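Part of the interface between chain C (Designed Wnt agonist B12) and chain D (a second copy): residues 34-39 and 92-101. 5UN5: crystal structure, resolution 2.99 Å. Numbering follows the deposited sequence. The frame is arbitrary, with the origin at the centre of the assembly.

Chain C, residues 34-39: KLSETR
Chain D, residues 92-101: DLKKAVRAKE

A small contact between two copies of the designed Wnt agonist B12 joins the C-terminal end of a chain C helix and the turn that follows it to one face of a continuous chain D helix, through a leucine-centred apolar patch and a water-mediated lysine-to-carbonyl link, with no direct hydrogen bond across it. The two stretches bury 180 Å² in total.

Chain D 92-101 is helical throughout, with phi/psi near -64/-40 and regular i to i+4 bonds, among them V97(D) N to L93(D) O at 2.8 Å and K100(D) N to A96(D) O at 2.7 Å. L93(D), V97(D) and K100(D), spaced four and three residues apart, fall on one side of this helix, and their CA-to-CB bonds point toward chain C. Chain C is helical through S36(C); E37(C), at -60/131, is the first residue to leave helical phi/psi, T38(C) follows at -108/-78, and R39(C) turns to a left-handed 62/26. In register, L35(C) CA lies 8.9 Å from V97(D) CA, and T38(C) CA lies 10.2 Å from K100(D) CA.

L35(C) is buried and gives up 60 Å² to the other stretch. Its CA-to-CB bond runs sideways, but chi1 t and chi2 p bring the end of the side chain nearer to chain D. There its CD2 meets L93(D) CD2 at 4.1 Å, and its CD1 meets V97(D) CG2 at 4.2 Å. L93(D) is also t, p, and V97(D) has chi1 t; the branched ends of all three residues suit this apolar packing.

K100(D) covers the polar half. All four chi angles are t, so the side chain is fully extended and carries NZ to the end of the chain C helix, near the carbonyls of L35(C) and E37(C); the chain leaves the helix here, so L35(C) O is not taken up by R39(C) N. NZ stands 3.6 Å from E37(C) O and 4.3 Å from L35(C) O, so a water completes the link: K100(D) NZ donates to water 1 at 3.0 Å, and the water lies 3.0 Å from E37(C) O and 3.2 Å from L35(C) O, within hydrogen-bonding reach of both. The long methylene chain lets a buried lysine deliver its charge to this polar end.

T38(C), with chi1 p and its CA-to-CB bond sideways, sets CG2 3.9 Å from K100(D) NZ. The side chains of S36(C) and E37(C) start away from chain D, so E37(C) takes part chiefly through its carbonyl. K34(C) and R39(C) are exposed and make no contact with this stretch of chain D.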

# COMPACT_ATOMS: atom_id res chain seq x y z
N LYS C 34 3.77 -10.16 9.66
CA LYS C 34 4.36 -8.83 9.73
C LYS C 34 4.44 -8.18 8.35
O LYS C 34 4.41 -6.95 8.25
CB LYS C 34 5.74 -8.89 10.38
CG LYS C 34 6.75 -9.78 9.68
CD LYS C 34 8.08 -9.77 10.40
CE LYS C 34 7.93 -10.23 11.85
NZ LYS C 34 9.22 -10.19 12.59
N LEU C 35 4.55 -8.99 7.30
CA LEU C 35 4.55 -8.44 5.94
C LEU C 35 3.19 -7.85 5.59
O LEU C 35 3.10 -6.74 5.07
CB LEU C 35 4.94 -9.53 4.94
CG LEU C 35 4.84 -9.20 3.46
CD1 LEU C 35 5.66 -7.96 3.13
CD2 LEU C 35 5.30 -10.38 2.63
N SER C 36 2.12 -8.59 5.88
CA SER C 36 0.77 -8.15 5.58
C SER C 36 0.26 -7.09 6.55
O SER C 36 -0.73 -6.42 6.24
CB SER C 36 -0.18 -9.35 5.56
OG SER C 36 0.40 -10.46 6.22
N GLU C 37 0.89 -6.95 7.71
CA GLU C 37 0.44 -5.97 8.70
C GLU C 37 0.49 -4.56 8.13
O GLU C 37 1.49 -4.14 7.55
CB GLU C 37 1.31 -6.06 9.96
CG GLU C 37 1.22 -4.82 10.85
CD GLU C 37 1.74 -5.06 12.26
OE1 GLU C 37 2.87 -4.61 12.57
OE2 GLU C 37 1.03 -5.70 13.06
N THR C 38 -0.61 -3.82 8.30
CA THR C 38 -0.70 -2.46 7.79
C THR C 38 -0.64 -1.46 8.93
O THR C 38 0.41 -0.84 9.16
CB THR C 38 -1.99 -2.28 6.98
OG1 THR C 38 -3.11 -2.62 7.80
CG2 THR C 38 -1.98 -3.17 5.75
N ARG C 39 -1.75 -1.28 9.64
CA ARG C 39 -1.80 -0.45 10.85
C ARG C 39 -1.46 1.01 10.56
O ARG C 39 -0.99 1.74 11.43
CB ARG C 39 -0.88 -1.00 11.94
CG ARG C 39 -1.26 -2.39 12.45
CD ARG C 39 -2.55 -2.35 13.27
NE ARG C 39 -2.83 -3.63 13.90
CZ ARG C 39 -3.79 -3.83 14.80
NH1 ARG C 39 -4.57 -2.82 15.17
NH2 ARG C 39 -3.98 -5.03 15.32
N ASP D 92 3.80 -12.09 -8.08
CA ASP D 92 2.70 -11.14 -7.92
C ASP D 92 2.77 -10.45 -6.57
O ASP D 92 2.45 -9.26 -6.45
CB ASP D 92 1.35 -11.85 -8.10
CG ASP D 92 1.10 -12.26 -9.54
OD1 ASP D 92 1.91 -11.88 -10.42
OD2 ASP D 92 0.09 -12.95 -9.79
N LEU D 93 3.17 -11.19 -5.53
CA LEU D 93 3.36 -10.58 -4.22
C LEU D 93 4.45 -9.52 -4.26
O LEU D 93 4.28 -8.43 -3.69
CB LEU D 93 3.70 -11.66 -3.19
CG LEU D 93 3.90 -11.20 -1.74
CD1 LEU D 93 2.60 -10.67 -1.17
CD2 LEU D 93 4.45 -12.33 -0.89
N LYS D 94 5.56 -9.82 -4.93
CA LYS D 94 6.64 -8.84 -5.05
C LYS D 94 6.19 -7.60 -5.80
O LYS D 94 6.64 -6.49 -5.49
CB LYS D 94 7.84 -9.49 -5.75
CG LYS D 94 8.48 -10.61 -4.94
CD LYS D 94 9.38 -11.49 -5.79
CE LYS D 94 10.69 -10.80 -6.14
NZ LYS D 94 11.63 -11.73 -6.82
N LYS D 95 5.30 -7.76 -6.79
CA LYS D 95 4.73 -6.60 -7.47
C LYS D 95 3.88 -5.77 -6.51
O LYS D 95 3.99 -4.54 -6.47
CB LYS D 95 3.91 -7.06 -8.67
CG LYS D 95 4.74 -7.59 -9.82
CD LYS D 95 3.87 -8.05 -10.98
CE LYS D 95 4.71 -8.70 -12.07
NZ LYS D 95 3.87 -9.41 -13.07
N ALA D 96 3.02 -6.44 -5.74
CA ALA D 96 2.16 -5.72 -4.80
C ALA D 96 2.98 -5.01 -3.73
O ALA D 96 2.64 -3.89 -3.32
CB ALA D 96 1.17 -6.69 -4.15
N VAL D 97 4.07 -5.64 -3.27
CA VAL D 97 4.94 -4.99 -2.29
C VAL D 97 5.57 -3.75 -2.89
O VAL D 97 5.60 -2.68 -2.27
CB VAL D 97 6.01 -5.98 -1.79
CG1 VAL D 97 7.03 -5.26 -0.92
CG2 VAL D 97 5.36 -7.12 -1.02
N ARG D 98 6.08 -3.86 -4.12
CA ARG D 98 6.62 -2.70 -4.82
C ARG D 98 5.55 -1.64 -5.06
O ARG D 98 5.85 -0.44 -5.06
CB ARG D 98 7.26 -3.14 -6.14
CG ARG D 98 7.98 -2.04 -6.89
CD ARG D 98 8.73 -2.60 -8.11
NE ARG D 98 7.83 -3.21 -9.08
CZ ARG D 98 7.66 -4.52 -9.23
NH1 ARG D 98 8.34 -5.37 -8.46
NH2 ARG D 98 6.83 -4.99 -10.15
N ALA D 99 4.31 -2.06 -5.27
CA ALA D 99 3.21 -1.11 -5.41
C ALA D 99 2.91 -0.42 -4.08
O ALA D 99 2.72 0.80 -4.04
CB ALA D 99 1.96 -1.82 -5.94
N LYS D 100 2.86 -1.19 -2.99
CA LYS D 100 2.64 -0.59 -1.68
C LYS D 100 3.79 0.33 -1.29
O LYS D 100 3.58 1.36 -0.65
CB LYS D 100 2.44 -1.68 -0.63
CG LYS D 100 2.23 -1.16 0.79
CD LYS D 100 1.97 -2.29 1.77
CE LYS D 100 1.79 -1.76 3.18
NZ LYS D 100 1.57 -2.86 4.16
N GLU D 101 5.02 -0.04 -1.68
CA GLU D 101 6.16 0.83 -1.42
C GLU D 101 6.02 2.16 -2.16
O GLU D 101 6.43 3.20 -1.64
CB GLU D 101 7.45 0.12 -1.84
CG GLU D 101 8.73 0.82 -1.40
CD GLU D 101 9.16 0.43 0.00
OE1 GLU D 101 8.62 -0.56 0.53
OE2 GLU D 101 10.04 1.11 0.57
O HOH W 1 3.88 -3.76 5.84